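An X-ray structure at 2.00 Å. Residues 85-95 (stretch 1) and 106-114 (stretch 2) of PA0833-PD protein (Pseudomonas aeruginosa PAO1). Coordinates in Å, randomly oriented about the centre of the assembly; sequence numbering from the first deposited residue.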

# COMPACT_ATOMS: atom_id res chain seq x y z
N LEU A 85 2.63 4.17 -14.14
CA LEU A 85 1.60 4.72 -13.26
C LEU A 85 1.65 4.08 -11.88
O LEU A 85 1.51 4.77 -10.86
CB LEU A 85 0.22 4.51 -13.88
CG LEU A 85 -0.10 5.33 -15.13
CD1 LEU A 85 -1.44 4.91 -15.71
CD2 LEU A 85 -0.11 6.81 -14.80
N SER A 86 1.85 2.76 -11.82
CA SER A 86 1.90 2.08 -10.53
C SER A 86 3.14 2.46 -9.75
O SER A 86 3.09 2.60 -8.52
CB SER A 86 1.82 0.56 -10.74
OG SER A 86 2.98 0.08 -11.40
N GLN A 87 4.27 2.62 -10.44
CA GLN A 87 5.48 3.12 -9.78
C GLN A 87 5.26 4.50 -9.18
O GLN A 87 5.71 4.77 -8.06
CB GLN A 87 6.64 3.14 -10.78
CG GLN A 87 7.80 4.03 -10.38
CD GLN A 87 8.98 3.26 -9.79
OE1 GLN A 87 8.80 2.21 -9.19
NE2 GLN A 87 10.18 3.78 -9.97
N ARG A 88 4.56 5.38 -9.90
CA ARG A 88 4.28 6.72 -9.40
C ARG A 88 3.49 6.67 -8.10
O ARG A 88 3.74 7.46 -7.18
CB ARG A 88 3.49 7.53 -10.43
CG ARG A 88 4.23 7.89 -11.71
CD ARG A 88 3.31 8.72 -12.59
NE ARG A 88 3.61 8.58 -14.01
CZ ARG A 88 2.91 9.17 -14.98
NH1 ARG A 88 1.87 9.94 -14.68
NH2 ARG A 88 3.25 8.99 -16.25
N ARG A 89 2.51 5.76 -8.01
CA ARG A 89 1.66 5.72 -6.83
C ARG A 89 2.40 5.16 -5.63
O ARG A 89 2.22 5.64 -4.50
CB ARG A 89 0.39 4.92 -7.15
CG ARG A 89 -0.59 5.72 -8.01
CD ARG A 89 -1.88 4.98 -8.34
NE ARG A 89 -2.94 5.93 -8.66
CZ ARG A 89 -4.24 5.63 -8.74
NH1 ARG A 89 -4.65 4.38 -8.54
NH2 ARG A 89 -5.12 6.57 -9.03
N ALA A 90 3.26 4.15 -5.84
CA ALA A 90 4.08 3.64 -4.75
C ALA A 90 5.08 4.68 -4.27
O ALA A 90 5.37 4.76 -3.08
CB ALA A 90 4.79 2.36 -5.19
N GLN A 91 5.62 5.48 -5.20
CA GLN A 91 6.52 6.57 -4.85
C GLN A 91 5.86 7.55 -3.89
O GLN A 91 6.45 7.97 -2.89
CB GLN A 91 6.99 7.29 -6.11
CG GLN A 91 7.48 8.73 -5.89
CD GLN A 91 6.40 9.78 -6.10
OE1 GLN A 91 5.54 9.65 -6.98
NE2 GLN A 91 6.43 10.84 -5.30
N SER A 92 4.62 7.94 -4.20
CA SER A 92 3.93 8.95 -3.40
C SER A 92 3.71 8.47 -1.97
O SER A 92 3.92 9.23 -1.02
CB SER A 92 2.60 9.31 -4.05
OG SER A 92 2.79 9.99 -5.28
N VAL A 93 3.27 7.22 -1.81
CA VAL A 93 3.05 6.67 -0.48
C VAL A 93 4.35 6.61 0.29
O VAL A 93 4.42 7.01 1.46
CB VAL A 93 2.39 5.28 -0.59
CG1 VAL A 93 2.30 4.62 0.77
CG2 VAL A 93 1.01 5.40 -1.23
N ALA A 94 5.42 6.13 -0.36
CA ALA A 94 6.72 6.05 0.30
C ALA A 94 7.24 7.44 0.67
O ALA A 94 7.79 7.63 1.76
CB ALA A 94 7.72 5.34 -0.60
N GLY A 95 7.09 8.41 -0.23
CA GLY A 95 7.53 9.76 0.07
C GLY A 95 6.79 10.36 1.26
O GLY A 95 7.39 11.05 2.08
N ARG A 106 14.54 1.66 5.46
CA ARG A 106 13.69 0.51 5.69
C ARG A 106 12.69 0.26 4.57
O ARG A 106 12.01 -0.77 4.59
CB ARG A 106 12.93 0.67 7.02
CG ARG A 106 13.81 0.57 8.24
CD ARG A 106 13.00 0.69 9.51
NE ARG A 106 11.95 -0.32 9.58
CZ ARG A 106 10.89 -0.24 10.38
NH1 ARG A 106 10.75 0.81 11.18
NH2 ARG A 106 9.98 -1.20 10.38
N LEU A 107 12.61 1.16 3.59
CA LEU A 107 11.58 1.13 2.57
C LEU A 107 12.16 0.70 1.23
O LEU A 107 13.27 1.09 0.87
CB LEU A 107 10.93 2.50 2.41
CG LEU A 107 9.73 2.90 3.26
CD1 LEU A 107 9.90 2.46 4.70
CD2 LEU A 107 9.53 4.40 3.19
N SER A 108 11.40 -0.10 0.49
CA SER A 108 11.63 -0.34 -0.92
C SER A 108 10.30 -0.21 -1.64
O SER A 108 9.24 -0.50 -1.07
CB SER A 108 12.25 -1.72 -1.19
OG SER A 108 11.33 -2.76 -0.90
N THR A 109 10.34 0.27 -2.88
CA THR A 109 9.10 0.46 -3.63
C THR A 109 9.24 -0.10 -5.04
O THR A 109 10.31 -0.03 -5.65
CB THR A 109 8.69 1.94 -3.72
OG1 THR A 109 9.37 2.57 -4.82
CG2 THR A 109 9.02 2.68 -2.44
N ARG A 110 8.13 -0.65 -5.53
CA ARG A 110 8.03 -1.16 -6.89
C ARG A 110 6.69 -0.76 -7.46
O ARG A 110 5.72 -0.53 -6.73
CB ARG A 110 8.16 -2.69 -6.94
CG ARG A 110 9.00 -3.26 -5.82
CD ARG A 110 9.09 -4.77 -5.90
NE ARG A 110 9.11 -5.25 -7.27
CZ ARG A 110 8.23 -6.12 -7.77
NH1 ARG A 110 8.31 -6.50 -9.02
NH2 ARG A 110 7.26 -6.60 -7.00
N GLY A 111 6.65 -0.65 -8.79
CA GLY A 111 5.41 -0.73 -9.54
C GLY A 111 5.36 -2.10 -10.20
O GLY A 111 6.38 -2.60 -10.67
N MET A 112 4.18 -2.71 -10.20
CA MET A 112 4.00 -4.01 -10.81
C MET A 112 3.00 -3.98 -11.96
O MET A 112 2.79 -5.02 -12.60
CB MET A 112 3.56 -5.03 -9.76
CG MET A 112 4.66 -5.34 -8.78
SD MET A 112 5.34 -6.98 -9.06
CE MET A 112 4.14 -7.94 -8.15
N GLY A 113 2.40 -2.83 -12.23
CA GLY A 113 1.40 -2.72 -13.26
C GLY A 113 0.29 -3.73 -13.07
O GLY A 113 -0.23 -3.94 -11.97
N PRO A 114 -0.06 -4.43 -14.16
CA PRO A 114 -1.21 -5.34 -14.13
C PRO A 114 -0.91 -6.72 -13.58
O PRO A 114 -1.81 -7.57 -13.58
CB PRO A 114 -1.62 -5.41 -15.60
CG PRO A 114 -0.41 -4.96 -16.40
CD PRO A 114 0.63 -4.44 -15.46

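How do the two backbones lie against each other? Residues 85-95 are helical throughout, and the strand that begins at Leu107 runs nearly antiparallel to them, at 155°, with a closest axis approach of 6.3 Å. Walking forward along the strand therefore means walking backward along the helix, from Ala94 through Ala90 to Ser86. These residues, spaced four apart, all point their CA-to-CB bonds toward the strand.

What do Leu107 and Thr109 offer the helix? Both point toward it, while Ser108 between them points away, the usual strand alternation. Leu107 CD2 lies 4.3 Å from Ala94 CB, an apolar contact. Thr109 CG2 packs closer, 3.5 Å from the same Ala94 CB, and Thr109 CB sits 4.2 Å from Ala90 CB. At Ala94 two methyl carbons, its CB and Thr109 CG2, meet in van der Waals contact.

How does the contact continue when Arg110 points away? Its backbone takes over: Arg110 O lies 3.4 Å from Ala90 CB. Next comes Gly111, where the chains are tightest, its CA only 3.9 Å from Gln87 CA. A side chain has no room here, since an ideal CB would fall 2.5 Å from both Gln87 N and Ser86 OG. Gln87 starts out sideways, but its end swings nearer, bringing Gln87 OE1 to 3.6 Å from Gly111 N.

What bonds the far end of stretch 2 to the helix? Gly113 N donates a hydrogen bond to Ser86 OG, at 3.1 Å with an N-H...O angle of 156°. The p rotamer of Ser86 places this hydroxyl against the turning backbone, where Ser86 OG also lies 3.2 Å from Gly111 CA. Met112 N is 3.3 Å from Ser86 OG, but its angle is too poor for a hydrogen bond. Gly113 has positive phi, a conformation that favours glycine.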